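Local coordinates for protein type I site-specific restriction-modification system, R (Restriction) subunit (Vibrio vulnificus, PDB 3H1T) that probably serves as the ATP-hydrolysing, DNA-binding restriction subunit of a type I restriction-modification system, here as a fragment holding an N-terminal domain and two helicase-like domains, at residues E162-V174 with F216-N228. Residues are numbered along the deposited sequence; the frame is centred on the assembly and turned at random.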
# COMPACT_ATOMS: atom_id res chain seq x y z
N GLU A 162 -28.50 -11.91 10.69
CA GLU A 162 -28.97 -10.93 9.73
C GLU A 162 -27.83 -10.34 8.90
O GLU A 162 -28.04 -9.90 7.77
CB GLU A 162 -29.69 -9.77 10.44
CG GLU A 162 -30.90 -10.15 11.26
CD GLU A 162 -30.53 -10.81 12.57
OE1 GLU A 162 -29.59 -10.30 13.24
OE2 GLU A 162 -31.18 -11.81 12.95
N ASP A 163 -26.62 -10.33 9.46
CA ASP A 163 -25.48 -9.74 8.77
C ASP A 163 -24.61 -10.72 8.01
O ASP A 163 -23.60 -10.33 7.43
CB ASP A 163 -24.61 -8.95 9.76
CG ASP A 163 -25.37 -7.82 10.43
OD1 ASP A 163 -26.02 -7.03 9.71
OD2 ASP A 163 -25.32 -7.72 11.68
N LEU A 164 -24.99 -11.99 7.99
CA LEU A 164 -24.20 -12.98 7.27
C LEU A 164 -24.11 -12.74 5.77
O LEU A 164 -23.09 -13.03 5.15
CB LEU A 164 -24.76 -14.38 7.52
CG LEU A 164 -24.59 -14.91 8.94
CD1 LEU A 164 -25.16 -16.32 9.06
CD2 LEU A 164 -23.11 -14.89 9.29
N ASP A 165 -25.17 -12.20 5.17
CA ASP A 165 -25.15 -11.98 3.73
C ASP A 165 -24.33 -10.76 3.34
O ASP A 165 -23.95 -10.62 2.17
CB ASP A 165 -26.57 -11.85 3.17
CG ASP A 165 -27.49 -12.95 3.66
OD1 ASP A 165 -28.06 -12.80 4.77
OD2 ASP A 165 -27.65 -13.95 2.92
N THR A 166 -24.08 -9.88 4.29
CA THR A 166 -23.27 -8.72 3.96
C THR A 166 -21.84 -9.20 4.09
O THR A 166 -21.01 -8.93 3.22
CB THR A 166 -23.52 -7.56 4.92
OG1 THR A 166 -24.93 -7.30 4.97
CG2 THR A 166 -22.81 -6.31 4.41
N LEU A 167 -21.56 -9.95 5.15
CA LEU A 167 -20.22 -10.48 5.38
C LEU A 167 -19.74 -11.28 4.18
O LEU A 167 -18.55 -11.25 3.86
CB LEU A 167 -20.19 -11.37 6.61
CG LEU A 167 -18.78 -11.75 7.06
CD1 LEU A 167 -18.22 -10.61 7.88
CD2 LEU A 167 -18.78 -13.02 7.91
N LEU A 168 -20.66 -11.98 3.52
CA LEU A 168 -20.30 -12.81 2.37
C LEU A 168 -20.62 -12.18 1.03
O LEU A 168 -20.41 -12.80 -0.01
CB LEU A 168 -20.99 -14.17 2.45
CG LEU A 168 -20.76 -15.05 3.68
CD1 LEU A 168 -21.53 -16.36 3.53
CD2 LEU A 168 -19.27 -15.33 3.87
N SER A 169 -21.13 -10.95 1.04
CA SER A 169 -21.47 -10.24 -0.20
C SER A 169 -20.26 -10.30 -1.13
O SER A 169 -19.17 -9.90 -0.76
CB SER A 169 -21.84 -8.79 0.14
OG SER A 169 -22.12 -8.03 -1.01
N PRO A 170 -20.45 -10.81 -2.37
CA PRO A 170 -19.41 -10.96 -3.39
C PRO A 170 -18.65 -9.70 -3.79
O PRO A 170 -19.20 -8.59 -3.76
CB PRO A 170 -20.17 -11.57 -4.58
CG PRO A 170 -21.29 -12.34 -3.91
CD PRO A 170 -21.74 -11.32 -2.87
N TYR A 171 -17.37 -9.86 -4.13
CA TYR A 171 -16.57 -8.75 -4.60
C TYR A 171 -17.11 -8.50 -5.99
O TYR A 171 -17.96 -9.23 -6.50
CB TYR A 171 -15.07 -9.11 -4.75
CG TYR A 171 -14.29 -9.34 -3.49
CD1 TYR A 171 -14.62 -8.69 -2.30
CD2 TYR A 171 -13.19 -10.18 -3.50
CE1 TYR A 171 -13.86 -8.89 -1.14
CE2 TYR A 171 -12.43 -10.39 -2.35
CZ TYR A 171 -12.77 -9.74 -1.18
OH TYR A 171 -12.03 -9.97 -0.05
N HIS A 172 -16.58 -7.46 -6.61
CA HIS A 172 -16.95 -7.16 -7.97
C HIS A 172 -15.72 -7.66 -8.72
O HIS A 172 -14.62 -7.15 -8.52
CB HIS A 172 -17.15 -5.66 -8.13
CG HIS A 172 -17.49 -5.26 -9.53
ND1 HIS A 172 -16.53 -5.02 -10.49
CD2 HIS A 172 -18.69 -5.12 -10.14
CE1 HIS A 172 -17.12 -4.76 -11.64
NE2 HIS A 172 -18.43 -4.81 -11.46
N HIS A 173 -15.89 -8.67 -9.58
CA HIS A 173 -14.74 -9.25 -10.28
C HIS A 173 -14.47 -9.04 -11.76
O HIS A 173 -15.32 -8.57 -12.52
CB HIS A 173 -14.67 -10.75 -10.01
CG HIS A 173 -14.04 -11.10 -8.70
ND1 HIS A 173 -12.75 -10.75 -8.38
CD2 HIS A 173 -14.52 -11.80 -7.65
CE1 HIS A 173 -12.46 -11.22 -7.18
NE2 HIS A 173 -13.52 -11.86 -6.71
N VAL A 174 -13.25 -9.43 -12.13
CA VAL A 174 -12.72 -9.37 -13.49
C VAL A 174 -12.79 -7.99 -14.12
O VAL A 174 -12.09 -7.08 -13.69
CB VAL A 174 -13.45 -10.35 -14.40
CG1 VAL A 174 -12.77 -10.39 -15.76
CG2 VAL A 174 -13.45 -11.74 -13.77
N PHE A 216 -13.23 0.73 -2.82
CA PHE A 216 -14.28 0.30 -3.74
C PHE A 216 -14.98 -1.00 -3.34
O PHE A 216 -16.20 -1.06 -3.32
CB PHE A 216 -13.71 0.15 -5.16
CG PHE A 216 -14.65 -0.54 -6.12
CD1 PHE A 216 -15.77 0.12 -6.60
CD2 PHE A 216 -14.39 -1.85 -6.54
CE1 PHE A 216 -16.64 -0.52 -7.49
CE2 PHE A 216 -15.25 -2.50 -7.43
CZ PHE A 216 -16.37 -1.84 -7.90
N GLN A 217 -14.22 -2.03 -3.00
CA GLN A 217 -14.84 -3.31 -2.63
C GLN A 217 -15.61 -3.28 -1.31
O GLN A 217 -16.56 -4.05 -1.13
CB GLN A 217 -13.79 -4.43 -2.62
CG GLN A 217 -13.14 -4.70 -3.99
CD GLN A 217 -14.03 -5.47 -4.98
OE1 GLN A 217 -13.58 -5.86 -6.05
NE2 GLN A 217 -15.28 -5.68 -4.61
N ILE A 218 -15.23 -2.41 -0.38
CA ILE A 218 -15.96 -2.33 0.88
C ILE A 218 -17.34 -1.76 0.51
O ILE A 218 -18.38 -2.29 0.91
CB ILE A 218 -15.27 -1.37 1.88
CG1 ILE A 218 -13.92 -1.95 2.34
CG2 ILE A 218 -16.17 -1.14 3.08
CD1 ILE A 218 -13.07 -0.97 3.17
N SER A 219 -17.32 -0.68 -0.27
CA SER A 219 -18.53 -0.01 -0.73
C SER A 219 -19.42 -0.97 -1.49
O SER A 219 -20.62 -1.07 -1.23
CB SER A 219 -18.18 1.16 -1.64
OG SER A 219 -17.16 1.96 -1.07
N TRP A 220 -18.84 -1.69 -2.44
CA TRP A 220 -19.63 -2.63 -3.23
C TRP A 220 -20.25 -3.71 -2.33
O TRP A 220 -21.45 -3.95 -2.39
CB TRP A 220 -18.76 -3.25 -4.33
CG TRP A 220 -19.52 -4.15 -5.25
CD1 TRP A 220 -19.54 -5.51 -5.22
CD2 TRP A 220 -20.35 -3.75 -6.35
NE1 TRP A 220 -20.33 -5.99 -6.23
CE2 TRP A 220 -20.84 -4.93 -6.94
CE3 TRP A 220 -20.72 -2.51 -6.88
CZ2 TRP A 220 -21.68 -4.92 -8.06
CZ3 TRP A 220 -21.57 -2.50 -8.00
CH2 TRP A 220 -22.03 -3.69 -8.57
N LYS A 221 -19.43 -4.33 -1.48
CA LYS A 221 -19.94 -5.37 -0.59
C LYS A 221 -21.15 -4.90 0.21
O LYS A 221 -22.21 -5.52 0.16
CB LYS A 221 -18.83 -5.86 0.37
CG LYS A 221 -17.91 -6.93 -0.22
CD LYS A 221 -16.83 -7.39 0.75
CE LYS A 221 -17.39 -8.16 1.95
NZ LYS A 221 -17.90 -9.51 1.60
N LEU A 222 -21.00 -3.79 0.93
CA LEU A 222 -22.09 -3.26 1.74
C LEU A 222 -23.26 -2.71 0.92
O LEU A 222 -24.42 -2.86 1.31
CB LEU A 222 -21.57 -2.17 2.67
CG LEU A 222 -20.61 -2.62 3.77
CD1 LEU A 222 -19.72 -1.46 4.18
CD2 LEU A 222 -21.40 -3.14 4.95
N TRP A 223 -22.97 -2.08 -0.22
CA TRP A 223 -24.03 -1.52 -1.06
C TRP A 223 -24.94 -2.59 -1.65
O TRP A 223 -26.13 -2.66 -1.34
CB TRP A 223 -23.42 -0.71 -2.21
CG TRP A 223 -24.44 -0.03 -3.08
CD1 TRP A 223 -25.29 0.98 -2.72
CD2 TRP A 223 -24.69 -0.29 -4.46
NE1 TRP A 223 -26.06 1.36 -3.79
CE2 TRP A 223 -25.71 0.60 -4.88
CE3 TRP A 223 -24.15 -1.18 -5.40
CZ2 TRP A 223 -26.19 0.62 -6.19
CZ3 TRP A 223 -24.64 -1.16 -6.71
CH2 TRP A 223 -25.65 -0.27 -7.09
N SER A 224 -24.37 -3.43 -2.50
CA SER A 224 -25.13 -4.49 -3.13
C SER A 224 -25.88 -5.36 -2.14
O SER A 224 -26.89 -5.97 -2.49
CB SER A 224 -24.19 -5.34 -3.98
OG SER A 224 -23.01 -5.66 -3.27
N ALA A 225 -25.41 -5.42 -0.89
CA ALA A 225 -26.02 -6.24 0.14
C ALA A 225 -27.19 -5.54 0.85
O ALA A 225 -27.86 -6.13 1.70
CB ALA A 225 -24.98 -6.65 1.17
N ARG A 226 -27.40 -4.28 0.49
CA ARG A 226 -28.46 -3.48 1.08
C ARG A 226 -28.21 -3.24 2.57
O ARG A 226 -29.16 -3.19 3.37
CB ARG A 226 -29.84 -4.15 0.91
CG ARG A 226 -30.19 -4.56 -0.52
CD ARG A 226 -29.92 -3.44 -1.52
NE ARG A 226 -30.84 -3.49 -2.66
CZ ARG A 226 -32.15 -3.27 -2.55
NH1 ARG A 226 -32.68 -3.00 -1.36
NH2 ARG A 226 -32.93 -3.34 -3.63
N TRP A 227 -26.94 -3.12 2.96
CA TRP A 227 -26.58 -2.86 4.35
C TRP A 227 -26.77 -1.38 4.66
O TRP A 227 -26.65 -0.53 3.77
CB TRP A 227 -25.11 -3.22 4.64
CG TRP A 227 -24.57 -2.54 5.89
CD1 TRP A 227 -24.70 -2.97 7.19
CD2 TRP A 227 -24.02 -1.21 5.97
NE1 TRP A 227 -24.28 -1.99 8.06
CE2 TRP A 227 -23.86 -0.90 7.34
CE3 TRP A 227 -23.65 -0.25 5.01
CZ2 TRP A 227 -23.35 0.32 7.78
CZ3 TRP A 227 -23.15 0.97 5.45
CH2 TRP A 227 -23.00 1.24 6.83
N ASN A 228 -27.05 -1.06 5.92
CA ASN A 228 -27.18 0.33 6.31
C ASN A 228 -27.35 0.48 7.81
O ASN A 228 -27.59 -0.50 8.52
CB ASN A 228 -28.32 1.04 5.55
CG ASN A 228 -29.71 0.53 5.93
OD1 ASN A 228 -30.63 1.33 6.08
ND2 ASN A 228 -29.87 -0.79 6.05
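Lys221 and Ser169 tie the two segments together through reciprocal hydrogen bonds. The lysine chain folds back at its last two torsions, which brings its ammonium to the carbonyls of Leu167, at the end of helix 164-167, and of Ser169, in the loop after it: NZ lies 2.7 Å from Ser169 O, slightly tilted from that carbonyl's plane, and 2.9 Å from Leu167 O, well above the plane. In return Ser169 OG donates to Lys221 O (2.8 Å), meeting a lone pair in the carbonyl plane. The same oxygen also accepts the weak helical bond from Ala225 N, in the last turn, which Arg226 closes as a Schellman motif.

Aromatic contacts dominate around His172. Its imidazole swings away from the backbone N (chi1 178°), which carries it onto the indole of Trp220, edge to face, the planes 80° apart and CD2 3.6 Å from Trp220 CZ2. His172 CB sits over the five-membered ring of the same indole in a CH-pi contact, while Phe216 directs its edge toward the imidazole face in an offset edge-to-face pair.

Nonpolar contacts add to this. Thr166 CG2 meets Leu222 CD2 at 3.5 Å and Trp227 CB at 3.9 Å; Lys221 CD lies at the ring edge of Tyr171, 3.8 Å from CE1, and Gln217 packs beside that tyrosine.

The linker following helix 146-157 is thereby laid along helix 211-224, which follows strand 200-205 and the P-loop (Walker A) sequence, the probable nucleotide-binding element of the first helicase-like domain. Tyr171 OH reaches Asn188 on helix 181-195, Leu167 packs on Phe150 of helix 146-157, and Leu222 and Trp227 rest on Leu305 of strand 305-308 in the parallel sheet.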